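Local coordinates for protein inactive dihydroorotase-like domain (Chaetomium thermophilum, PDB 5NNL) that adopts the alpha/beta barrel of the amidohydrolase superfamily together with a small beta domain, and is probably catalytically inactive, at residues A[135-140]-A[159-164]; A[71-76]-A[313-318]; A[247-250]-A[254-257]; A[96-101]-A[120-125]. All blocks are in the same frame, centred on the assembly; numbering follows the deposited sequence.

Contact 1 of 4, residues A[135-140]-A[159-164]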
loop_
_atom_site.group_PDB
_atom_site.type_symbol
_atom_site.label_atom_id
_atom_site.label_comp_id
_atom_site.label_asym_id
_atom_site.label_seq_id
_atom_site.Cartn_x
_atom_site.Cartn_y
_atom_site.Cartn_z
ATOM N N THR A 135 5.836 17.229 12.618
ATOM C CA THR A 135 5.350 17.351 13.987
ATOM C C THR A 135 4.127 16.477 14.237
ATOM O O THR A 135 3.958 15.958 15.345
ATOM C CB THR A 135 5.050 18.815 14.311
ATOM O OG1 THR A 135 4.333 19.420 13.227
ATOM C CG2 THR A 135 6.351 19.572 14.534
ATOM N N ASP A 136 3.264 16.300 13.233
ATOM C CA ASP A 136 2.181 15.330 13.370
ATOM C C ASP A 136 2.738 13.927 13.571
ATOM O O ASP A 136 2.232 13.163 14.400
ATOM C CB ASP A 136 1.275 15.354 12.140
ATOM C CG ASP A 136 0.532 16.663 11.976
ATOM O OD1 ASP A 136 0.394 17.410 12.969
ATOM O OD2 ASP A 136 0.070 16.935 10.848
ATOM N N LEU A 137 3.778 13.571 12.809
ATOM C CA LEU A 137 4.401 12.259 12.955
ATOM C C LEU A 137 4.952 12.068 14.363
ATOM O O LEU A 137 4.689 11.050 15.015
ATOM C CB LEU A 137 5.513 12.085 11.919
ATOM C CG LEU A 137 6.350 10.806 12.025
ATOM C CD1 LEU A 137 5.464 9.566 11.963
ATOM C CD2 LEU A 137 7.404 10.768 10.925
ATOM N N ALA A 138 5.730 13.037 14.849
ATOM C CA ALA A 138 6.261 12.934 16.203
ATOM C C ALA A 138 5.142 12.845 17.234
ATOM O O ALA A 138 5.304 12.186 18.266
ATOM C CB ALA A 138 7.175 14.125 16.499
ATOM N N SER A 139 3.996 13.475 16.965
ATOM C CA SER A 139 2.883 13.449 17.913
ATOM C C SER A 139 2.280 12.055 18.027
ATOM O O SER A 139 1.998 11.577 19.134
ATOM C CB SER A 139 1.809 14.447 17.489
ATOM O OG SER A 139 2.320 15.765 17.467
ATOM N N ILE A 140 2.046 11.396 16.894
ATOM C CA ILE A 140 1.455 10.065 16.941
ATOM C C ILE A 140 2.483 9.030 17.395
ATOM O O ILE A 140 2.120 8.016 18.000
ATOM C CB ILE A 140 0.835 9.718 15.575
ATOM C CG1 ILE A 140 -0.067 8.487 15.692
ATOM C CG2 ILE A 140 1.911 9.503 14.517
ATOM C CD1 ILE A 140 -1.043 8.343 14.547
ATOM N N LYS A 159 13.830 12.810 4.047
ATOM C CA LYS A 159 14.973 12.521 4.905
ATOM C C LYS A 159 14.626 12.751 6.371
ATOM O O LYS A 159 14.935 11.922 7.235
ATOM C CB LYS A 159 16.148 13.406 4.485
ATOM C CG LYS A 159 17.387 13.287 5.337
ATOM C CD LYS A 159 18.460 14.241 4.834
ATOM C CE LYS A 159 19.813 13.921 5.417
ATOM N NZ LYS A 159 20.838 14.934 5.013
ATOM N N ASP A 160 13.993 13.888 6.668
ATOM C CA ASP A 160 13.659 14.227 8.047
ATOM C C ASP A 160 12.811 13.138 8.698
ATOM O O ASP A 160 13.068 12.733 9.838
ATOM C CB ASP A 160 12.922 15.569 8.091
ATOM C CG ASP A 160 13.814 16.751 7.733
ATOM O OD1 ASP A 160 15.050 16.643 7.871
ATOM O OD2 ASP A 160 13.271 17.801 7.329
ATOM N N ASP A 161 11.789 12.654 7.988
ATOM C CA ASP A 161 10.880 11.683 8.591
ATOM C C ASP A 161 11.550 10.321 8.768
ATOM O O ASP A 161 11.385 9.678 9.812
ATOM C CB ASP A 161 9.602 11.558 7.753
ATOM C CG ASP A 161 8.620 12.704 7.996
ATOM O OD1 ASP A 161 8.907 13.589 8.830
ATOM O OD2 ASP A 161 7.550 12.718 7.354
ATOM N N ILE A 162 12.325 9.867 7.779
ATOM C CA ILE A 162 12.929 8.542 7.908
ATOM C C ILE A 162 13.978 8.540 9.011
ATOM O O ILE A 162 14.191 7.516 9.670
ATOM C CB ILE A 162 13.516 8.060 6.564
ATOM C CG1 ILE A 162 13.723 6.538 6.578
ATOM C CG2 ILE A 162 14.847 8.746 6.248
ATOM C CD1 ILE A 162 12.437 5.724 6.672
ATOM N N LYS A 163 14.635 9.676 9.246
ATOM C CA LYS A 163 15.618 9.747 10.321
ATOM C C LYS A 163 14.953 9.778 11.690
ATOM O O LYS A 163 15.495 9.222 12.652
ATOM C CB LYS A 163 16.513 10.970 10.138
ATOM C CG LYS A 163 17.507 10.826 8.995
ATOM C CD LYS A 163 18.608 11.862 9.068
ATOM C CE LYS A 163 19.574 11.567 10.212
ATOM N NZ LYS A 163 20.797 12.411 10.132
ATOM N N LEU A 164 13.790 10.419 11.804
ATOM C CA LEU A 164 13.047 10.361 13.059
ATOM C C LEU A 164 12.574 8.942 13.341
ATOM O O LEU A 164 12.609 8.485 14.489
ATOM C CB LEU A 164 11.863 11.329 13.014
ATOM C CG LEU A 164 10.929 11.314 14.227
ATOM C CD1 LEU A 164 11.661 11.729 15.495
ATOM C CD2 LEU A 164 9.730 12.212 13.979
#

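Contact 2 of 4, residues A[71-76]-A[313-318]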
loop_
_atom_site.group_PDB
_atom_site.type_symbol
_atom_site.label_atom_id
_atom_site.label_comp_id
_atom_site.label_asym_id
_atom_site.label_seq_id
_atom_site.Cartn_x
_atom_site.Cartn_y
_atom_site.Cartn_z
ATOM N N TYR A 71 -10.713 -11.046 -7.159
ATOM C CA TYR A 71 -9.739 -11.968 -7.723
ATOM C C TYR A 71 -8.472 -12.085 -6.892
ATOM O O TYR A 71 -7.547 -12.798 -7.293
ATOM C CB TYR A 71 -9.404 -11.542 -9.154
ATOM C CG TYR A 71 -10.606 -11.655 -10.057
ATOM C CD1 TYR A 71 -10.996 -12.887 -10.576
ATOM C CD2 TYR A 71 -11.376 -10.541 -10.363
ATOM C CE1 TYR A 71 -12.104 -13.001 -11.394
ATOM C CE2 TYR A 71 -12.486 -10.644 -11.182
ATOM C CZ TYR A 71 -12.847 -11.878 -11.691
ATOM O OH TYR A 71 -13.948 -11.996 -12.508
ATOM N N CYS A 72 -8.407 -11.401 -5.754
ATOM C CA CYS A 72 -7.410 -11.657 -4.730
ATOM C C CYS A 72 -8.096 -11.471 -3.383
ATOM O O CYS A 72 -9.225 -10.981 -3.308
ATOM C CB CYS A 72 -6.187 -10.738 -4.884
ATOM S SG CYS A 72 -6.508 -8.981 -4.612
ATOM N N ASP A 73 -7.423 -11.888 -2.314
ATOM C CA ASP A 73 -7.937 -11.629 -0.978
ATOM C C ASP A 73 -7.639 -10.187 -0.577
ATOM O O ASP A 73 -6.734 -9.540 -1.113
ATOM C CB ASP A 73 -7.331 -12.601 0.034
ATOM C CG ASP A 73 -7.733 -14.039 -0.228
ATOM O OD1 ASP A 73 -8.744 -14.253 -0.930
ATOM O OD2 ASP A 73 -7.042 -14.953 0.268
ATOM N N PHE A 74 -8.419 -9.675 0.371
ATOM C CA PHE A 74 -8.275 -8.273 0.728
ATOM C C PHE A 74 -8.784 -8.033 2.140
ATOM O O PHE A 74 -9.548 -8.823 2.700
ATOM C CB PHE A 74 -9.010 -7.366 -0.269
ATOM C CG PHE A 74 -10.504 -7.397 -0.138
ATOM C CD1 PHE A 74 -11.253 -8.373 -0.779
ATOM C CD2 PHE A 74 -11.164 -6.441 0.618
ATOM C CE1 PHE A 74 -12.629 -8.399 -0.663
ATOM C CE2 PHE A 74 -12.537 -6.461 0.737
ATOM C CZ PHE A 74 -13.272 -7.440 0.097
ATOM N N ASN A 75 -8.316 -6.927 2.709
ATOM C CA ASN A 75 -8.790 -6.392 3.973
ATOM C C ASN A 75 -9.271 -4.972 3.731
ATOM O O ASN A 75 -8.663 -4.228 2.954
ATOM C CB ASN A 75 -7.675 -6.383 5.026
ATOM C CG ASN A 75 -7.886 -7.410 6.120
ATOM O OD1 ASN A 75 -8.998 -7.587 6.620
ATOM N ND2 ASN A 75 -6.809 -8.090 6.505
ATOM N N LEU A 76 -10.371 -4.601 4.372
ATOM C CA LEU A 76 -10.773 -3.206 4.392
ATOM C C LEU A 76 -10.109 -2.498 5.568
ATOM O O LEU A 76 -9.493 -3.116 6.440
ATOM C CB LEU A 76 -12.295 -3.069 4.470
ATOM C CG LEU A 76 -13.083 -3.424 3.205
ATOM C CD1 LEU A 76 -14.580 -3.347 3.469
ATOM C CD2 LEU A 76 -12.708 -2.508 2.047
ATOM N N VAL A 313 0.998 -16.865 -11.860
ATOM C CA VAL A 313 0.459 -16.650 -10.524
ATOM C C VAL A 313 -0.636 -17.679 -10.299
ATOM O O VAL A 313 -1.565 -17.788 -11.109
ATOM C CB VAL A 313 -0.090 -15.222 -10.342
ATOM C CG1 VAL A 313 -0.765 -15.057 -8.973
ATOM C CG2 VAL A 313 1.024 -14.201 -10.516
ATOM N N THR A 314 -0.523 -18.434 -9.213
ATOM C CA THR A 314 -1.579 -19.336 -8.789
ATOM C C THR A 314 -2.321 -18.719 -7.611
ATOM O O THR A 314 -1.748 -17.980 -6.806
ATOM C CB THR A 314 -1.028 -20.714 -8.403
ATOM O OG1 THR A 314 -0.134 -20.596 -7.288
ATOM C CG2 THR A 314 -0.288 -21.344 -9.581
ATOM N N PHE A 315 -3.615 -19.007 -7.538
ATOM C CA PHE A 315 -4.455 -18.458 -6.481
ATOM C C PHE A 315 -5.666 -19.360 -6.339
ATOM O O PHE A 315 -6.383 -19.585 -7.318
ATOM C CB PHE A 315 -4.875 -17.023 -6.806
ATOM C CG PHE A 315 -5.768 -16.406 -5.771
ATOM C CD1 PHE A 315 -5.268 -16.057 -4.528
ATOM C CD2 PHE A 315 -7.101 -16.168 -6.044
ATOM C CE1 PHE A 315 -6.089 -15.491 -3.572
ATOM C CE2 PHE A 315 -7.924 -15.600 -5.092
ATOM C CZ PHE A 315 -7.417 -15.260 -3.854
ATOM N N GLN A 316 -5.880 -19.892 -5.139
ATOM C CA GLN A 316 -7.069 -20.688 -4.849
ATOM C C GLN A 316 -7.215 -21.843 -5.838
ATOM O O GLN A 316 -8.296 -22.091 -6.377
ATOM C CB GLN A 316 -8.320 -19.808 -4.846
ATOM C CG GLN A 316 -8.461 -18.944 -3.604
ATOM C CD GLN A 316 -8.737 -19.766 -2.361
ATOM O OE1 GLN A 316 -9.539 -20.697 -2.389
ATOM N NE2 GLN A 316 -8.065 -19.431 -1.267
ATOM N N ASP A 317 -6.110 -22.548 -6.084
ATOM C CA ASP A 317 -6.076 -23.765 -6.893
ATOM C C ASP A 317 -6.290 -23.504 -8.379
ATOM O O ASP A 317 -6.634 -24.427 -9.126
ATOM C CB ASP A 317 -7.099 -24.795 -6.389
ATOM C CG ASP A 317 -6.466 -25.859 -5.518
ATOM O OD1 ASP A 317 -5.469 -26.469 -5.963
ATOM O OD2 ASP A 317 -6.956 -26.076 -4.386
ATOM N N GLN A 318 -6.074 -22.273 -8.841
ATOM C CA GLN A 318 -6.217 -21.947 -10.251
ATOM C C GLN A 318 -5.051 -21.075 -10.691
ATOM O O GLN A 318 -4.381 -20.436 -9.876
ATOM C CB GLN A 318 -7.549 -21.236 -10.529
ATOM C CG GLN A 318 -8.777 -22.052 -10.134
ATOM C CD GLN A 318 -8.999 -23.254 -11.040
ATOM O OE1 GLN A 318 -8.383 -23.362 -12.103
ATOM N NE2 GLN A 318 -9.882 -24.163 -10.625
HETATM O O HOH W 1 -5.979 -17.535 -0.743
#

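Contact 3 of 4, residues A[247-250]-A[254-257]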
loop_
_atom_site.group_PDB
_atom_site.type_symbol
_atom_site.label_atom_id
_atom_site.label_comp_id
_atom_site.label_asym_id
_atom_site.label_seq_id
_atom_site.Cartn_x
_atom_site.Cartn_y
_atom_site.Cartn_z
ATOM N N LEU A 247 12.617 -5.234 -9.318
ATOM C CA LEU A 247 13.438 -6.304 -9.868
ATOM C C LEU A 247 14.488 -5.759 -10.826
ATOM O O LEU A 247 15.572 -6.339 -10.947
ATOM C CB LEU A 247 12.550 -7.334 -10.558
ATOM C CG LEU A 247 11.517 -7.997 -9.644
ATOM C CD1 LEU A 247 10.670 -8.970 -10.428
ATOM C CD2 LEU A 247 12.178 -8.702 -8.469
ATOM N N THR A 248 14.189 -4.656 -11.510
ATOM C CA THR A 248 15.213 -3.990 -12.306
ATOM C C THR A 248 16.351 -3.501 -11.418
ATOM O O THR A 248 17.524 -3.580 -11.799
ATOM C CB THR A 248 14.589 -2.832 -13.088
ATOM O OG1 THR A 248 13.523 -3.331 -13.908
ATOM C CG2 THR A 248 15.627 -2.144 -13.975
ATOM N N ALA A 249 16.024 -3.012 -10.218
ATOM C CA ALA A 249 17.057 -2.599 -9.273
ATOM C C ALA A 249 17.818 -3.798 -8.718
ATOM O O ALA A 249 19.004 -3.678 -8.392
ATOM C CB ALA A 249 16.434 -1.794 -8.132
ATOM N N VAL A 250 17.154 -4.951 -8.592
ATOM C CA VAL A 250 17.843 -6.175 -8.186
ATOM C C VAL A 250 18.876 -6.563 -9.236
ATOM O O VAL A 250 20.033 -6.860 -8.918
ATOM C CB VAL A 250 16.830 -7.315 -7.954
ATOM C CG1 VAL A 250 17.544 -8.665 -7.801
ATOM C CG2 VAL A 250 15.966 -7.039 -6.726
ATOM N N ARG A 254 21.261 -3.084 -6.910
ATOM C CA ARG A 254 20.880 -2.171 -5.837
ATOM C C ARG A 254 20.030 -2.835 -4.763
ATOM O O ARG A 254 19.989 -2.341 -3.630
ATOM C CB ARG A 254 20.112 -0.971 -6.404
ATOM C CG ARG A 254 20.964 -0.040 -7.255
ATOM C CD ARG A 254 20.526 1.413 -7.130
ATOM N NE ARG A 254 19.439 1.751 -8.043
ATOM C CZ ARG A 254 18.710 2.861 -7.957
ATOM N NH1 ARG A 254 18.941 3.737 -6.991
ATOM N NH2 ARG A 254 17.745 3.093 -8.835
ATOM N N LEU A 255 19.354 -3.933 -5.088
ATOM C CA LEU A 255 18.514 -4.644 -4.137
ATOM C C LEU A 255 18.762 -6.137 -4.279
ATOM O O LEU A 255 19.279 -6.605 -5.296
ATOM C CB LEU A 255 17.024 -4.342 -4.360
ATOM C CG LEU A 255 16.526 -2.932 -4.046
ATOM C CD1 LEU A 255 15.056 -2.814 -4.406
ATOM C CD2 LEU A 255 16.747 -2.578 -2.578
ATOM N N THR A 256 18.386 -6.884 -3.246
ATOM C CA THR A 256 18.424 -8.336 -3.282
ATOM C C THR A 256 17.007 -8.886 -3.355
ATOM O O THR A 256 16.046 -8.242 -2.920
ATOM C CB THR A 256 19.135 -8.917 -2.055
ATOM O OG1 THR A 256 18.386 -8.617 -0.869
ATOM C CG2 THR A 256 20.543 -8.353 -1.935
ATOM N N VAL A 257 16.887 -10.093 -3.910
ATOM C CA VAL A 257 15.578 -10.728 -4.016
ATOM C C VAL A 257 14.942 -10.866 -2.641
ATOM O O VAL A 257 13.745 -10.612 -2.469
ATOM C CB VAL A 257 15.702 -12.090 -4.726
ATOM C CG1 VAL A 257 14.380 -12.854 -4.690
ATOM C CG2 VAL A 257 16.144 -11.884 -6.158
HETATM O O HOH W 2 21.294 -7.896 -6.197
#

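Contact 4 of 4, residues A[96-101]-A[120-125]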
loop_
_atom_site.group_PDB
_atom_site.type_symbol
_atom_site.label_atom_id
_atom_site.label_comp_id
_atom_site.label_asym_id
_atom_site.label_seq_id
_atom_site.Cartn_x
_atom_site.Cartn_y
_atom_site.Cartn_z
ATOM N N GLY A 96 -9.303 -4.448 9.053
ATOM C CA GLY A 96 -8.027 -4.989 9.475
ATOM C C GLY A 96 -7.060 -3.949 10.006
ATOM O O GLY A 96 -5.950 -4.297 10.423
ATOM N N SER A 97 -7.455 -2.678 10.003
ATOM C CA SER A 97 -6.533 -1.620 10.397
ATOM C C SER A 97 -7.278 -0.299 10.520
ATOM O O SER A 97 -8.327 -0.095 9.903
ATOM C CB SER A 97 -5.404 -1.470 9.381
ATOM O OG SER A 97 -5.919 -0.962 8.164
ATOM N N LEU A 98 -6.693 0.609 11.298
ATOM C CA LEU A 98 -7.183 1.975 11.430
ATOM C C LEU A 98 -6.199 2.934 10.777
ATOM O O LEU A 98 -5.006 2.921 11.101
ATOM C CB LEU A 98 -7.377 2.352 12.900
ATOM C CG LEU A 98 -7.683 3.826 13.185
ATOM C CD1 LEU A 98 -8.977 4.231 12.503
ATOM C CD2 LEU A 98 -7.761 4.085 14.683
ATOM N N PHE A 99 -6.702 3.768 9.873
ATOM C CA PHE A 99 -5.900 4.783 9.208
ATOM C C PHE A 99 -6.165 6.146 9.842
ATOM O O PHE A 99 -7.317 6.590 9.908
ATOM C CB PHE A 99 -6.211 4.824 7.712
ATOM C CG PHE A 99 -5.415 5.848 6.956
ATOM C CD1 PHE A 99 -4.031 5.781 6.916
ATOM C CD2 PHE A 99 -6.050 6.874 6.279
ATOM C CE1 PHE A 99 -3.298 6.723 6.216
ATOM C CE2 PHE A 99 -5.321 7.818 5.580
ATOM C CZ PHE A 99 -3.945 7.743 5.549
ATOM N N ILE A 100 -5.106 6.797 10.294
ATOM C CA ILE A 100 -5.196 8.104 10.945
ATOM C C ILE A 100 -4.454 9.117 10.094
ATOM O O ILE A 100 -3.234 9.266 10.200
ATOM C CB ILE A 100 -4.625 8.063 12.374
ATOM C CG1 ILE A 100 -5.336 6.993 13.202
ATOM C CG2 ILE A 100 -4.779 9.436 13.023
ATOM C CD1 ILE A 100 -4.827 6.861 14.622
ATOM N N PRO A 101 -5.155 9.859 9.238
ATOM C CA PRO A 101 -4.559 11.037 8.616
ATOM C C PRO A 101 -4.831 12.276 9.454
ATOM O O PRO A 101 -5.843 12.381 10.147
ATOM C CB PRO A 101 -5.284 11.105 7.268
ATOM C CG PRO A 101 -6.691 10.618 7.612
ATOM C CD PRO A 101 -6.546 9.653 8.785
ATOM N N ASP A 120 -7.386 5.365 22.528
ATOM C CA ASP A 120 -8.124 4.830 23.670
ATOM C C ASP A 120 -9.238 3.870 23.255
ATOM O O ASP A 120 -9.538 2.922 23.990
ATOM C CB ASP A 120 -8.724 5.975 24.488
ATOM C CG ASP A 120 -7.669 6.893 25.069
ATOM O OD1 ASP A 120 -6.550 6.414 25.347
ATOM O OD2 ASP A 120 -7.959 8.092 25.250
ATOM N N ALA A 121 -9.863 4.098 22.098
ATOM C CA ALA A 121 -11.029 3.336 21.668
ATOM C C ALA A 121 -10.690 2.167 20.749
ATOM O O ALA A 121 -11.539 1.292 20.547
ATOM C CB ALA A 121 -12.016 4.263 20.953
ATOM N N TRP A 122 -9.481 2.123 20.196
ATOM C CA TRP A 122 -9.142 1.120 19.193
ATOM C C TRP A 122 -8.390 -0.046 19.831
ATOM O O TRP A 122 -7.547 0.171 20.706
ATOM C CB TRP A 122 -8.287 1.750 18.092
ATOM C CG TRP A 122 -7.959 0.847 16.937
ATOM C CD1 TRP A 122 -6.787 0.185 16.727
ATOM C CD2 TRP A 122 -8.805 0.527 15.824
ATOM N NE1 TRP A 122 -6.849 -0.529 15.556
ATOM C CE2 TRP A 122 -8.080 -0.339 14.984
ATOM C CE3 TRP A 122 -10.106 0.887 15.460
ATOM C CZ2 TRP A 122 -8.613 -0.854 13.802
ATOM C CZ3 TRP A 122 -10.634 0.376 14.285
ATOM C CH2 TRP A 122 -9.887 -0.484 13.471
ATOM N N PRO A 123 -8.667 -1.295 19.444
ATOM C CA PRO A 123 -7.983 -2.429 20.083
ATOM C C PRO A 123 -6.468 -2.323 19.971
ATOM O O PRO A 123 -5.924 -1.968 18.924
ATOM C CB PRO A 123 -8.522 -3.644 19.319
ATOM C CG PRO A 123 -9.842 -3.205 18.802
ATOM C CD PRO A 123 -9.701 -1.744 18.494
ATOM N N LYS A 124 -5.786 -2.663 21.070
ATOM C CA LYS A 124 -4.341 -2.464 21.147
ATOM C C LYS A 124 -3.581 -3.371 20.188
ATOM O O LYS A 124 -2.486 -3.013 19.741
ATOM C CB LYS A 124 -3.852 -2.695 22.577
ATOM C CG LYS A 124 -2.336 -2.609 22.733
ATOM C CD LYS A 124 -1.927 -2.375 24.185
ATOM C CE LYS A 124 -1.218 -3.578 24.797
ATOM N NZ LYS A 124 0.254 -3.525 24.592
ATOM N N HIS A 125 -4.129 -4.541 19.868
ATOM C CA HIS A 125 -3.463 -5.496 18.992
ATOM C C HIS A 125 -3.991 -5.456 17.563
ATOM O O HIS A 125 -3.697 -6.364 16.781
ATOM C CB HIS A 125 -3.595 -6.909 19.565
ATOM C CG HIS A 125 -2.716 -7.161 20.751
ATOM N ND1 HIS A 125 -1.582 -6.420 21.006
ATOM C CD2 HIS A 125 -2.805 -8.069 21.752
ATOM C CE1 HIS A 125 -1.009 -6.862 22.110
ATOM N NE2 HIS A 125 -1.731 -7.862 22.584
#

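Contact 1 of 4, residues A[135-140]-A[159-164]
L137 buries the most surface in this contact, and it meets L164 and D161 of the facing helix. Segment 135-140 lies on helix 134-146 and segment 159-164 on helix 159-170. These are consecutive outer helices of the alpha/beta barrel, linked through strand 151-153. They run nearly parallel, crossing at -15°. Their axes come no closer than 10.8 Å, so side chains have to bridge the gap.

With chi1 at 175°, the isobutyl group of L137 extends away from the backbone N and crosses to the other helix. Its CD2 methyl lies over the flat carboxylate of D161, 3.7 Å from D161 CG and 3.8 Å from D161 OD1. The touch is a methyl on the face of the group. The polar end of D161 is used elsewhere: OD1 accepts a hydrogen bond from the backbone N of T134, at the start of the opposite helix.

L164 reaches back toward segment 135-140. L137 CD2 and L164 CD2 meet tip to tip at 4.1 Å. The same L164 methyl also touches A138 CB, again at 4.1 Å, and so rests against both L137 and A138. Behind the contact, L137 leans on V153 of the intervening strand.

Across the two segments the contact is held by dispersion, in a small buried area. A directional link between the helices is the bond from T134 N to D161 OD1. A carboxylate at a helix start would be expected to gain from the helix dipole, while the leucine methyl shields one of its faces.

Contact 2 of 4, residues A[71-76]-A[313-318]
The F315 ring is met at its edge by D73 and on one face by its own neighbour, Q316. The D73 carboxylate carbon lies in the ring plane, and D73 OD1 comes to 3.4 Å from F315 CZ. Carboxylate and ring planes are turned 66° apart. On the ring face, Q316 CG sits 3.7 Å above the plane, offset toward the rim. Two further atoms approach obliquely: Y71 O is 3.6 Å from F315 CE2, and C72 CA is 3.7 Å from F315 CZ.

F315 closes strand 305-315 and opens a type I' turn to Q318. A trans chi1 of 179° carries the ring over to the start of strand 73-79. The contact thus joins a hairpin of the small beta domain to the barrel. The F315 side chain also touches I35 of helix 26-37.

A water links the sides. It donates to D73 OD2 at 3.0 Å and accepts from Q316 NE2 at 2.9 Å. D73 is also bonded through OD1 to A334 N and through OD2 to Q277 NE2.

The buried carboxylate is therefore well supplied with donors. The electropositive C-H edge of the ring probably adds a weak attraction.

Contact 3 of 4, residues A[247-250]-A[254-257]
The loop between helix 242-251 and helix 257-271 is closed here by backbone bonds. A249 and V250 of the last helical turn meet the returning residues R254, L255 and V257.

A249 O takes two backbone donors. R254 N binds it at 2.8 Å, nearly along the C=O axis. L255 N adds a weak hydrogen bond to A249 O at 3.3 Å. The carbonyl thus finds its partners beyond the helix end, which ties the turn back onto the last turn of helix. Beside these bonds, A249 CB touches L255 CD1 and R254 CB.

V250 has the most surface buried. Its CA-H points at L255 O, with 3.3 Å between V250 CA and L255 O and an angle of 154° at the hydrogen. The two methyls divide the work. V250 CG1, placed opposite the backbone N by a chi1 of 169°, touches V257 CG2 at 3.9 Å. V250 CG2 lies against L255 CB at 3.7 Å, the two side chains crossing at about a right angle.

A water spans the same gap. It donates to L255 O at 2.6 Å and to V250 O at 3.2 Å. T256 is the N-cap of the next helix, with its OG1 bonded to Y259 N. R254 makes a cation-pi contact with W207.

The carbonyls of A249, V250 and L255 all find donors near the helix end, from the backbone or from water. The bonds to A249 O and the V250 contacts together fold residues 254-257 back against the end of helix 242-251.

Contact 4 of 4, residues A[96-101]-A[120-125]
The CA atoms of L98, on strand 98-100, and W122, just past helix 111-121, are 8.1 Å apart, with both side chains directed into the gap. The contact lies inside a beta-alpha-beta unit of the barrel: strand 98-100, helix 111-121, strand 128-130. W122 is the residue at which the chain leaves helical geometry and starts back toward the next strand.

The indole of W122 is the main surface. Its extended first torsion (chi1 -175°) swings the ring system across to the strand. L98 CB sits over the face of the six-membered ring, 3.5 Å from its centroid and only 14° off the ring normal. This is a CH-pi contact. L98 CD2 extends the cover along the indole and reaches W122 CD2 at 3.9 Å. The leucine and the indole lie alongside one another, pointing opposite ways. The backbone of S97 joins in, with its C atom 3.6 Å from W122 CZ2.

Neighbours surround the ring. W122 NE1 is hydrogen-bonded to K126 O, with a weak second bond to P127 O, so the buried N-H is satisfied. I78 of strand 73-79 and I128 of strand 128-130 also touch the indole. S97 turns its hydroxyl to S77 OG and R43 NE.

The indole is therefore sandwiched between strand and loop, and the N-H bond probably limits its rotation. On the face opposite L98, P123 CD lies 3.4 Å above the indole plane, offset toward the rim.

How the contacts relate
Contacts 2, 4 and 1 follow one another round the barrel, with contact 4 between. Contact 4 touches contact 2 through L76 O and G96 N, 2.9 Å apart, in a probable hydrogen bond where the chain enters strand 98-100 beside strand 73-79. It touches contact 1 through I140 CD1 and I100 CD1, 4.1 Å apart. Contacts 1 and 2 do not meet; their centres are 35 Å apart, on opposite sides of the chain's centre. Contact 3 touches none of the others; its nearest atoms are about 11 Å from contact 2, 13 Å from contact 1 and 23 Å from contact 4. Contacts 4, 1 and 3 follow in series inside the loop closed by contact 2.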